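Local coordinates for protein SSD1 (Saccharomyces cerevisiae S288C, PDB 7AM1) that belongs to the RNase II family as a non-enzymatic pseudonuclease that binds mRNA, including untranslated regions, and is associated with translational repression, at residues A[553-564]-A[652-661]; A[428-436]-A[663-671]. One frame throughout, in Å; residues are numbered along the deposited sequence.

Interaction 1 of 2, residues A[553-564]-A[652-661]; sequences KRKVNSTVAEKI and LNLPIYTHFT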
loop_
_atom_site.group_PDB
_atom_site.type_symbol
_atom_site.label_atom_id
_atom_site.label_comp_id
_atom_site.label_asym_id
_atom_site.label_seq_id
_atom_site.Cartn_x
_atom_site.Cartn_y
_atom_site.Cartn_z
ATOM N N LYS A 553 13.758 -15.246 -1.282
ATOM C CA LYS A 553 12.369 -15.689 -1.369
ATOM C C LYS A 553 11.779 -15.411 -2.747
ATOM O O LYS A 553 10.949 -16.187 -3.237
ATOM C CB LYS A 553 11.532 -15.007 -0.287
ATOM C CG LYS A 553 11.750 -15.569 1.109
ATOM C CD LYS A 553 11.049 -14.740 2.175
ATOM C CE LYS A 553 11.189 -15.377 3.548
ATOM N NZ LYS A 553 10.512 -14.577 4.609
ATOM N N ARG A 554 12.170 -14.297 -3.376
ATOM C CA ARG A 554 11.683 -14.003 -4.720
ATOM C C ARG A 554 12.159 -15.058 -5.707
ATOM O O ARG A 554 11.408 -15.486 -6.592
ATOM C CB ARG A 554 12.146 -12.614 -5.159
ATOM C CG ARG A 554 11.371 -11.465 -4.500
ATOM C CD ARG A 554 12.005 -10.116 -4.784
ATOM N NE ARG A 554 11.181 -9.027 -4.262
ATOM C CZ ARG A 554 11.416 -7.737 -4.470
ATOM N NH1 ARG A 554 12.460 -7.358 -5.196
ATOM N NH2 ARG A 554 10.600 -6.826 -3.954
ATOM N N LYS A 555 13.404 -15.506 -5.554
ATOM C CA LYS A 555 13.905 -16.586 -6.391
ATOM C C LYS A 555 13.148 -17.878 -6.111
ATOM O O LYS A 555 12.744 -18.587 -7.041
ATOM C CB LYS A 555 15.405 -16.768 -6.156
ATOM C CG LYS A 555 16.037 -17.900 -6.965
ATOM C CD LYS A 555 15.987 -17.617 -8.459
ATOM C CE LYS A 555 16.287 -18.861 -9.261
ATOM N NZ LYS A 555 16.452 -18.564 -10.709
ATOM N N VAL A 556 12.948 -18.206 -4.832
ATOM C CA VAL A 556 12.211 -19.418 -4.483
ATOM C C VAL A 556 10.816 -19.385 -5.095
ATOM O O VAL A 556 10.379 -20.346 -5.737
ATOM C CB VAL A 556 12.150 -19.586 -2.954
ATOM C CG1 VAL A 556 11.200 -20.710 -2.580
ATOM C CG2 VAL A 556 13.548 -19.835 -2.387
ATOM N N ASN A 557 10.095 -18.278 -4.906
ATOM C CA ASN A 557 8.754 -18.169 -5.472
ATOM C C ASN A 557 8.786 -18.312 -6.987
ATOM O O ASN A 557 7.880 -18.903 -7.585
ATOM C CB ASN A 557 8.123 -16.829 -5.094
ATOM C CG ASN A 557 7.688 -16.767 -3.646
ATOM O OD1 ASN A 557 7.240 -17.759 -3.070
ATOM N ND2 ASN A 557 7.788 -15.585 -3.057
ATOM N N SER A 558 9.808 -17.739 -7.629
ATOM C CA SER A 558 9.961 -17.874 -9.072
ATOM C C SER A 558 10.122 -19.335 -9.470
ATOM O O SER A 558 9.526 -19.795 -10.453
ATOM C CB SER A 558 11.170 -17.057 -9.530
ATOM O OG SER A 558 11.442 -17.267 -10.902
ATOM N N THR A 559 10.934 -20.078 -8.718
ATOM C CA THR A 559 11.179 -21.481 -9.026
ATOM C C THR A 559 9.908 -22.302 -8.888
ATOM O O THR A 559 9.615 -23.157 -9.734
ATOM C CB THR A 559 12.276 -22.023 -8.108
ATOM O OG1 THR A 559 13.510 -21.357 -8.407
ATOM C CG2 THR A 559 12.443 -23.530 -8.275
ATOM N N VAL A 560 9.146 -22.062 -7.821
ATOM C CA VAL A 560 7.922 -22.817 -7.597
ATOM C C VAL A 560 6.895 -22.500 -8.678
ATOM O O VAL A 560 6.225 -23.404 -9.193
ATOM C CB VAL A 560 7.390 -22.530 -6.181
ATOM C CG1 VAL A 560 5.999 -23.114 -5.988
ATOM C CG2 VAL A 560 8.359 -23.101 -5.144
ATOM N N ALA A 561 6.772 -21.223 -9.057
ATOM C CA ALA A 561 5.843 -20.844 -10.120
ATOM C C ALA A 561 6.164 -21.577 -11.418
ATOM O O ALA A 561 5.265 -22.095 -12.090
ATOM C CB ALA A 561 5.883 -19.332 -10.345
ATOM N N GLU A 562 7.445 -21.608 -11.797
ATOM C CA GLU A 562 7.856 -22.306 -13.012
ATOM C C GLU A 562 7.512 -23.786 -12.934
ATOM O O GLU A 562 7.037 -24.379 -13.911
ATOM C CB GLU A 562 9.360 -22.113 -13.222
ATOM C CG GLU A 562 9.749 -20.682 -13.568
ATOM C CD GLU A 562 11.255 -20.441 -13.559
ATOM O OE1 GLU A 562 12.010 -21.355 -13.166
ATOM O OE2 GLU A 562 11.677 -19.320 -13.920
ATOM N N LYS A 563 7.731 -24.394 -11.766
ATOM C CA LYS A 563 7.489 -25.820 -11.604
ATOM C C LYS A 563 6.008 -26.161 -11.723
ATOM O O LYS A 563 5.636 -27.091 -12.449
ATOM C CB LYS A 563 8.039 -26.288 -10.256
ATOM C CG LYS A 563 7.809 -27.764 -9.985
ATOM C CD LYS A 563 8.883 -28.338 -9.083
ATOM C CE LYS A 563 10.238 -28.365 -9.781
ATOM N N ILE A 564 5.144 -25.431 -11.007
ATOM C CA ILE A 564 3.728 -25.791 -11.005
ATOM C C ILE A 564 3.081 -25.467 -12.346
ATOM O O ILE A 564 2.159 -26.169 -12.776
ATOM C CB ILE A 564 2.967 -25.124 -9.841
ATOM C CG1 ILE A 564 2.974 -23.602 -9.972
ATOM C CG2 ILE A 564 3.557 -25.572 -8.505
ATOM C CD1 ILE A 564 2.158 -22.887 -8.886
ATOM N N LEU A 652 8.842 -6.841 -10.517
ATOM C CA LEU A 652 9.927 -7.761 -10.200
ATOM C C LEU A 652 10.723 -8.185 -11.428
ATOM O O LEU A 652 11.669 -8.970 -11.295
ATOM C CB LEU A 652 9.378 -9.010 -9.505
ATOM C CG LEU A 652 8.699 -8.809 -8.154
ATOM C CD1 LEU A 652 8.118 -10.118 -7.635
ATOM C CD2 LEU A 652 9.659 -8.224 -7.150
ATOM N N ASN A 653 10.346 -7.711 -12.614
ATOM C CA ASN A 653 11.013 -8.081 -13.863
ATOM C C ASN A 653 11.083 -9.597 -14.019
ATOM O O ASN A 653 12.090 -10.151 -14.469
ATOM C CB ASN A 653 12.410 -7.471 -13.948
ATOM C CG ASN A 653 12.982 -7.541 -15.345
ATOM O OD1 ASN A 653 12.273 -7.325 -16.325
ATOM N ND2 ASN A 653 14.264 -7.865 -15.448
ATOM N N LEU A 654 10.004 -10.279 -13.634
ATOM C CA LEU A 654 9.965 -11.733 -13.711
ATOM C C LEU A 654 8.927 -12.210 -14.722
ATOM O O LEU A 654 7.827 -11.647 -14.793
ATOM C CB LEU A 654 9.661 -12.338 -12.335
ATOM C CG LEU A 654 10.840 -12.286 -11.360
ATOM C CD1 LEU A 654 10.437 -12.813 -9.995
ATOM C CD2 LEU A 654 12.034 -13.066 -11.901
ATOM N N PRO A 655 9.260 -13.229 -15.528
ATOM C CA PRO A 655 8.296 -13.720 -16.530
ATOM C C PRO A 655 7.157 -14.527 -15.938
ATOM O O PRO A 655 6.120 -14.691 -16.597
ATOM C CB PRO A 655 9.164 -14.593 -17.451
ATOM C CG PRO A 655 10.268 -15.071 -16.566
ATOM C CD PRO A 655 10.542 -13.958 -15.592
ATOM N N ILE A 656 7.328 -15.066 -14.732
ATOM C CA ILE A 656 6.285 -15.835 -14.069
ATOM C C ILE A 656 6.572 -15.782 -12.578
ATOM O O ILE A 656 7.723 -15.639 -12.157
ATOM C CB ILE A 656 6.235 -17.286 -14.611
ATOM C CG1 ILE A 656 4.934 -17.982 -14.199
ATOM C CG2 ILE A 656 7.439 -18.088 -14.126
ATOM C CD1 ILE A 656 4.696 -19.300 -14.941
ATOM N N TYR A 657 5.518 -15.869 -11.774
ATOM C CA TYR A 657 5.669 -15.703 -10.337
ATOM C C TYR A 657 4.465 -16.328 -9.651
ATOM O O TYR A 657 3.423 -16.560 -10.270
ATOM C CB TYR A 657 5.812 -14.214 -9.969
ATOM C CG TYR A 657 6.434 -13.942 -8.616
ATOM C CD1 TYR A 657 7.742 -14.338 -8.342
ATOM C CD2 TYR A 657 5.738 -13.252 -7.627
ATOM C CE1 TYR A 657 8.322 -14.095 -7.117
ATOM C CE2 TYR A 657 6.317 -12.998 -6.393
ATOM C CZ TYR A 657 7.615 -13.424 -6.148
ATOM O OH TYR A 657 8.212 -13.184 -4.929
ATOM N N THR A 658 4.636 -16.611 -8.366
ATOM C CA THR A 658 3.533 -16.984 -7.493
ATOM C C THR A 658 3.976 -16.753 -6.054
ATOM O O THR A 658 5.067 -16.228 -5.799
ATOM C CB THR A 658 3.082 -18.433 -7.710
ATOM O OG1 THR A 658 1.861 -18.649 -6.986
ATOM C CG2 THR A 658 4.130 -19.423 -7.223
ATOM N N HIS A 659 3.133 -17.159 -5.110
ATOM C CA HIS A 659 3.399 -16.983 -3.689
ATOM C C HIS A 659 3.443 -18.338 -3.002
ATOM O O HIS A 659 2.441 -19.063 -2.971
ATOM C CB HIS A 659 2.351 -16.076 -3.046
ATOM C CG HIS A 659 2.692 -14.623 -3.135
ATOM N ND1 HIS A 659 1.864 -13.636 -2.649
ATOM C CD2 HIS A 659 3.777 -13.990 -3.642
ATOM C CE1 HIS A 659 2.416 -12.457 -2.866
ATOM N NE2 HIS A 659 3.581 -12.643 -3.460
ATOM N N PHE A 660 4.607 -18.655 -2.439
ATOM C CA PHE A 660 4.892 -19.938 -1.812
ATOM C C PHE A 660 5.571 -19.801 -0.457
ATOM O O PHE A 660 5.444 -20.719 0.362
ATOM C CB PHE A 660 5.770 -20.777 -2.764
ATOM C CG PHE A 660 6.518 -21.917 -2.116
ATOM C CD1 PHE A 660 5.965 -23.189 -2.066
ATOM C CD2 PHE A 660 7.802 -21.733 -1.623
ATOM C CE1 PHE A 660 6.663 -24.247 -1.496
ATOM C CE2 PHE A 660 8.505 -22.787 -1.051
ATOM C CZ PHE A 660 7.934 -24.045 -0.990
ATOM N N THR A 661 6.210 -18.664 -0.163
ATOM C CA THR A 661 7.147 -18.543 0.948
ATOM C C THR A 661 6.530 -18.048 2.255
ATOM O O THR A 661 7.269 -17.869 3.229
ATOM C CB THR A 661 8.303 -17.593 0.565
ATOM O OG1 THR A 661 7.778 -16.407 -0.055
ATOM C CG2 THR A 661 9.298 -18.272 -0.386
HETATM O O HOH W 1 7.886 -15.397 4.405
HETATM O O HOH W 2 10.298 -16.234 -12.833
#
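N557 reaches from helix 544-568 into the bend of 652-661 and meets it with both ends of its amide. ND2 donates to Y657 OH at 3.1 Å, a fairly straight bond (158°) lying close to the amide plane, and also to T661 OG1, which sits farther off that plane. OD1 accepts the backbone N of F660 at 2.9 Å, the donor standing above the carbonyl plane. CG lies anti to the carbonyl carbon (chi1 -74°), which sets the amide among these partners, its plane nearly perpendicular (89°) to the phenol ring. With an alanine here, F660 N would probably lose its acceptor and Y657 OH and T661 OG1 their shared donor, leaving the loop freer to shift. Apolar contacts flank the amide. V560 CG2 sits 3.8 Å from the centroid of the F660 ring in a CH-pi contact, while V556 CG1 touches F660 CD2. A561 CB packs against T658 CG2 at 3.6 Å. L652 CD2 lies over the centre of the R554 guanidinium, 3.2 Å from CZ, and E526 and E551 hold that group by salt bridges. Farther out, one water joins K553 NZ to T661 O and another links S558 OG to I656 O. The YTHFT sequence (Y657 to T661) lies within the signature of the RNase II family, here fastened to a helix of the RNB domain.

Interaction 2 of 2, residues A[428-436]-A[663-671]; sequences NLLPQSFND and PMRRYADHV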
loop_
_atom_site.group_PDB
_atom_site.type_symbol
_atom_site.label_atom_id
_atom_site.label_comp_id
_atom_site.label_asym_id
_atom_site.label_seq_id
_atom_site.Cartn_x
_atom_site.Cartn_y
_atom_site.Cartn_z
ATOM N N ASN A 428 -3.642 -12.804 13.020
ATOM C CA ASN A 428 -3.098 -14.002 12.405
ATOM C C ASN A 428 -3.954 -14.450 11.224
ATOM O O ASN A 428 -5.130 -14.103 11.106
ATOM C CB ASN A 428 -3.034 -15.157 13.408
ATOM C CG ASN A 428 -2.177 -14.850 14.610
ATOM O OD1 ASN A 428 -1.175 -14.139 14.515
ATOM N ND2 ASN A 428 -2.562 -15.401 15.758
ATOM N N LEU A 429 -3.350 -15.250 10.347
ATOM C CA LEU A 429 -4.150 -16.006 9.392
ATOM C C LEU A 429 -4.772 -17.221 10.069
ATOM O O LEU A 429 -5.967 -17.492 9.909
ATOM C CB LEU A 429 -3.291 -16.441 8.204
ATOM C CG LEU A 429 -3.972 -17.333 7.161
ATOM C CD1 LEU A 429 -5.116 -16.592 6.490
ATOM C CD2 LEU A 429 -2.966 -17.826 6.130
ATOM N N LEU A 430 -3.976 -17.938 10.843
ATOM C CA LEU A 430 -4.328 -19.219 11.433
ATOM C C LEU A 430 -4.643 -19.065 12.910
ATOM O O LEU A 430 -4.401 -18.015 13.511
ATOM C CB LEU A 430 -3.173 -20.204 11.241
ATOM C CG LEU A 430 -2.769 -20.457 9.788
ATOM C CD1 LEU A 430 -1.437 -21.188 9.717
ATOM C CD2 LEU A 430 -3.854 -21.241 9.069
ATOM N N PRO A 431 -5.198 -20.104 13.535
ATOM C CA PRO A 431 -5.372 -20.071 14.991
ATOM C C PRO A 431 -4.034 -19.911 15.691
ATOM O O PRO A 431 -2.996 -20.372 15.207
ATOM C CB PRO A 431 -6.016 -21.426 15.309
ATOM C CG PRO A 431 -6.644 -21.866 14.027
ATOM C CD PRO A 431 -5.749 -21.335 12.941
ATOM N N GLN A 432 -4.070 -19.252 16.853
ATOM C CA GLN A 432 -2.855 -19.053 17.633
ATOM C C GLN A 432 -2.126 -20.369 17.859
ATOM O O GLN A 432 -0.890 -20.416 17.844
ATOM C CB GLN A 432 -3.195 -18.409 18.978
ATOM C CG GLN A 432 -2.802 -16.951 19.081
ATOM C CD GLN A 432 -1.306 -16.749 18.971
ATOM O OE1 GLN A 432 -0.526 -17.666 19.221
ATOM N NE2 GLN A 432 -0.897 -15.545 18.590
ATOM N N SER A 433 -2.879 -21.456 18.052
ATOM C CA SER A 433 -2.268 -22.755 18.301
ATOM C C SER A 433 -1.382 -23.194 17.145
ATOM O O SER A 433 -0.385 -23.893 17.361
ATOM C CB SER A 433 -3.357 -23.798 18.559
ATOM O OG SER A 433 -4.223 -23.914 17.442
ATOM N N PHE A 434 -1.722 -22.803 15.915
ATOM C CA PHE A 434 -0.883 -23.144 14.771
ATOM C C PHE A 434 0.413 -22.347 14.787
ATOM O O PHE A 434 1.499 -22.901 14.578
ATOM C CB PHE A 434 -1.643 -22.900 13.466
ATOM C CG PHE A 434 -2.595 -24.001 13.103
ATOM C CD1 PHE A 434 -3.697 -24.275 13.898
ATOM C CD2 PHE A 434 -2.397 -24.751 11.959
ATOM C CE1 PHE A 434 -4.576 -25.284 13.562
ATOM C CE2 PHE A 434 -3.273 -25.761 11.617
ATOM C CZ PHE A 434 -4.364 -26.029 12.419
ATOM N N ASN A 435 0.318 -21.036 15.021
ATOM C CA ASN A 435 1.512 -20.205 15.128
ATOM C C ASN A 435 2.479 -20.770 16.157
ATOM O O ASN A 435 3.665 -20.974 15.873
ATOM C CB ASN A 435 1.114 -18.776 15.504
ATOM C CG ASN A 435 0.472 -18.027 14.357
ATOM O OD1 ASN A 435 -0.016 -18.627 13.403
ATOM N ND2 ASN A 435 0.463 -16.706 14.451
ATOM N N ASP A 436 1.980 -21.039 17.367
ATOM C CA ASP A 436 2.841 -21.489 18.455
ATOM C C ASP A 436 3.503 -22.825 18.133
ATOM O O ASP A 436 4.702 -23.005 18.377
ATOM C CB ASP A 436 2.027 -21.599 19.745
ATOM C CG ASP A 436 1.553 -20.252 20.263
ATOM O OD1 ASP A 436 1.963 -19.205 19.714
ATOM O OD2 ASP A 436 0.751 -20.244 21.222
ATOM N N PRO A 663 3.182 -19.208 3.948
ATOM C CA PRO A 663 1.891 -19.867 4.220
ATOM C C PRO A 663 1.305 -19.557 5.589
ATOM O O PRO A 663 0.108 -19.800 5.793
ATOM C CB PRO A 663 2.233 -21.358 4.090
ATOM C CG PRO A 663 3.676 -21.421 4.517
ATOM C CD PRO A 663 4.294 -20.177 3.919
ATOM N N MET A 664 2.090 -19.043 6.536
ATOM C CA MET A 664 1.540 -18.702 7.841
ATOM C C MET A 664 0.744 -17.403 7.828
ATOM O O MET A 664 0.035 -17.128 8.802
ATOM C CB MET A 664 2.654 -18.600 8.885
ATOM C CG MET A 664 3.440 -19.887 9.090
ATOM S SD MET A 664 2.424 -21.240 9.717
ATOM C CE MET A 664 2.359 -20.853 11.461
ATOM N N ARG A 665 0.840 -16.598 6.762
ATOM C CA ARG A 665 0.116 -15.335 6.694
ATOM C C ARG A 665 -0.639 -15.106 5.392
ATOM O O ARG A 665 -1.404 -14.138 5.316
ATOM C CB ARG A 665 1.074 -14.149 6.918
ATOM C CG ARG A 665 2.344 -14.160 6.065
ATOM C CD ARG A 665 3.184 -12.920 6.345
ATOM N NE ARG A 665 4.333 -12.786 5.459
ATOM C CZ ARG A 665 4.298 -12.206 4.261
ATOM N NH1 ARG A 665 3.160 -11.718 3.777
ATOM N NH2 ARG A 665 5.408 -12.127 3.537
ATOM N N ARG A 666 -0.468 -15.960 4.383
ATOM C CA ARG A 666 -1.167 -15.840 3.109
ATOM C C ARG A 666 -1.850 -17.159 2.776
ATOM O O ARG A 666 -1.197 -18.208 2.735
ATOM C CB ARG A 666 -0.202 -15.464 1.982
ATOM C CG ARG A 666 0.618 -14.220 2.239
ATOM C CD ARG A 666 1.354 -13.792 0.967
ATOM N NE ARG A 666 2.272 -14.831 0.491
ATOM C CZ ARG A 666 3.554 -14.637 0.175
ATOM N NH1 ARG A 666 4.100 -13.430 0.273
ATOM N NH2 ARG A 666 4.294 -15.657 -0.244
ATOM N N TYR A 667 -3.161 -17.111 2.524
ATOM C CA TYR A 667 -3.861 -18.338 2.172
ATOM C C TYR A 667 -3.569 -18.782 0.743
ATOM O O TYR A 667 -3.639 -19.978 0.451
ATOM C CB TYR A 667 -5.374 -18.188 2.339
ATOM C CG TYR A 667 -6.081 -19.506 2.150
ATOM C CD1 TYR A 667 -6.196 -20.406 3.201
ATOM C CD2 TYR A 667 -6.589 -19.876 0.911
ATOM C CE1 TYR A 667 -6.818 -21.626 3.031
ATOM C CE2 TYR A 667 -7.213 -21.094 0.731
ATOM C CZ TYR A 667 -7.324 -21.964 1.793
ATOM O OH TYR A 667 -7.947 -23.175 1.613
ATOM N N ALA A 668 -3.256 -17.850 -0.163
ATOM C CA ALA A 668 -2.915 -18.248 -1.524
ATOM C C ALA A 668 -1.794 -19.281 -1.518
ATOM O O ALA A 668 -1.806 -20.234 -2.307
ATOM C CB ALA A 668 -2.509 -17.026 -2.347
ATOM N N ASP A 669 -0.823 -19.113 -0.614
ATOM C CA ASP A 669 0.281 -20.058 -0.510
ATOM C C ASP A 669 -0.208 -21.460 -0.173
ATOM O O ASP A 669 0.420 -22.446 -0.578
ATOM C CB ASP A 669 1.282 -19.575 0.543
ATOM C CG ASP A 669 1.962 -18.272 0.148
ATOM O OD1 ASP A 669 1.239 -17.326 -0.226
ATOM O OD2 ASP A 669 3.208 -18.183 0.224
ATOM N N HIS A 670 -1.312 -21.576 0.572
ATOM C CA HIS A 670 -1.869 -22.895 0.855
ATOM C C HIS A 670 -2.258 -23.599 -0.435
ATOM O O HIS A 670 -1.933 -24.773 -0.637
ATOM C CB HIS A 670 -3.080 -22.784 1.780
ATOM C CG HIS A 670 -2.736 -22.396 3.183
ATOM N ND1 HIS A 670 -3.324 -22.985 4.282
ATOM C CD2 HIS A 670 -1.862 -21.482 3.667
ATOM C CE1 HIS A 670 -2.829 -22.448 5.382
ATOM N NE2 HIS A 670 -1.939 -21.534 5.037
ATOM N N VAL A 671 -2.966 -22.893 -1.319
ATOM C CA VAL A 671 -3.331 -23.466 -2.610
ATOM C C VAL A 671 -2.078 -23.851 -3.385
ATOM O O VAL A 671 -1.984 -24.947 -3.950
ATOM C CB VAL A 671 -4.202 -22.476 -3.407
ATOM C CG1 VAL A 671 -4.604 -23.082 -4.738
ATOM C CG2 VAL A 671 -5.437 -22.070 -2.602
HETATM O O HOH W 3 -1.061 -17.297 11.100
#
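L429 pushes its side chain into the backbone of the turn that leads from P663 into helix 668-681. Its CB rests on M664 O at 3.4 Å. CG, anti to the backbone N (chi1 176°), carries the two methyls onward over the chain: CD2 lies 3.6 Å from R666 N, with R665 C and Y667 N at similar range, and it also comes within 4.0 Å of H670 NE2. The other methyl, CD1, makes only a marginal approach to Y667 CB. A leucine tip thus beds on main-chain atoms rather than on other apolar side chains. L430 follows with a different task. Its CD1 meets M664 SD at 3.9 Å, the two side chains crossing at about a right angle, and its CD2 approaches H670 CE1. M664, bent at both chi2 and chi3, folds back so that CE lies 3.8 Å from N435 OD1, running past that side chain in the opposite direction. The turn supplies its own polar bracing. H670 NE2 donates to P663 O at 2.8 Å, with the acceptor close to the imidazole plane, and the R666 guanidinium grips D669 side-on, NE to OD1 and NH2 to OD2. R666 has a second carboxylate partner in D530, while the phenol of Y667 bonds to D410. Between the segments, one water accepts from L430 N and donates to N435 OD1 and to M664 O, the last at 2.6 Å. The chemistry is therefore divided: leucine and methionine groups pack against each other, main-chain atoms and the H670 imidazole with no direct polar bond between the segments, while L430 N, N435 OD1 and M664 O share one water, which suggests that apolar fit and the bridging water together hold the junction.

Only A662 separates segment 652-661 from 663-671, so interactions 1 and 2 hold consecutive parts of the RNase II family signature, with interaction 1 nested inside the longer loop closed by interaction 2. Their centres are about 20 Å apart, yet they meet at D669: its OD2 lies 3.1 Å from T661 N, and it accepts a hydrogen bond from A662 N. H659 ND1 is also 3.4 Å from R666 NE in close packing. Helix 544-568 and the segment 428-436 thus contact neighbouring parts of one continuous chain in the RNB domain, a nuclease fold that in this protein is non-enzymatic.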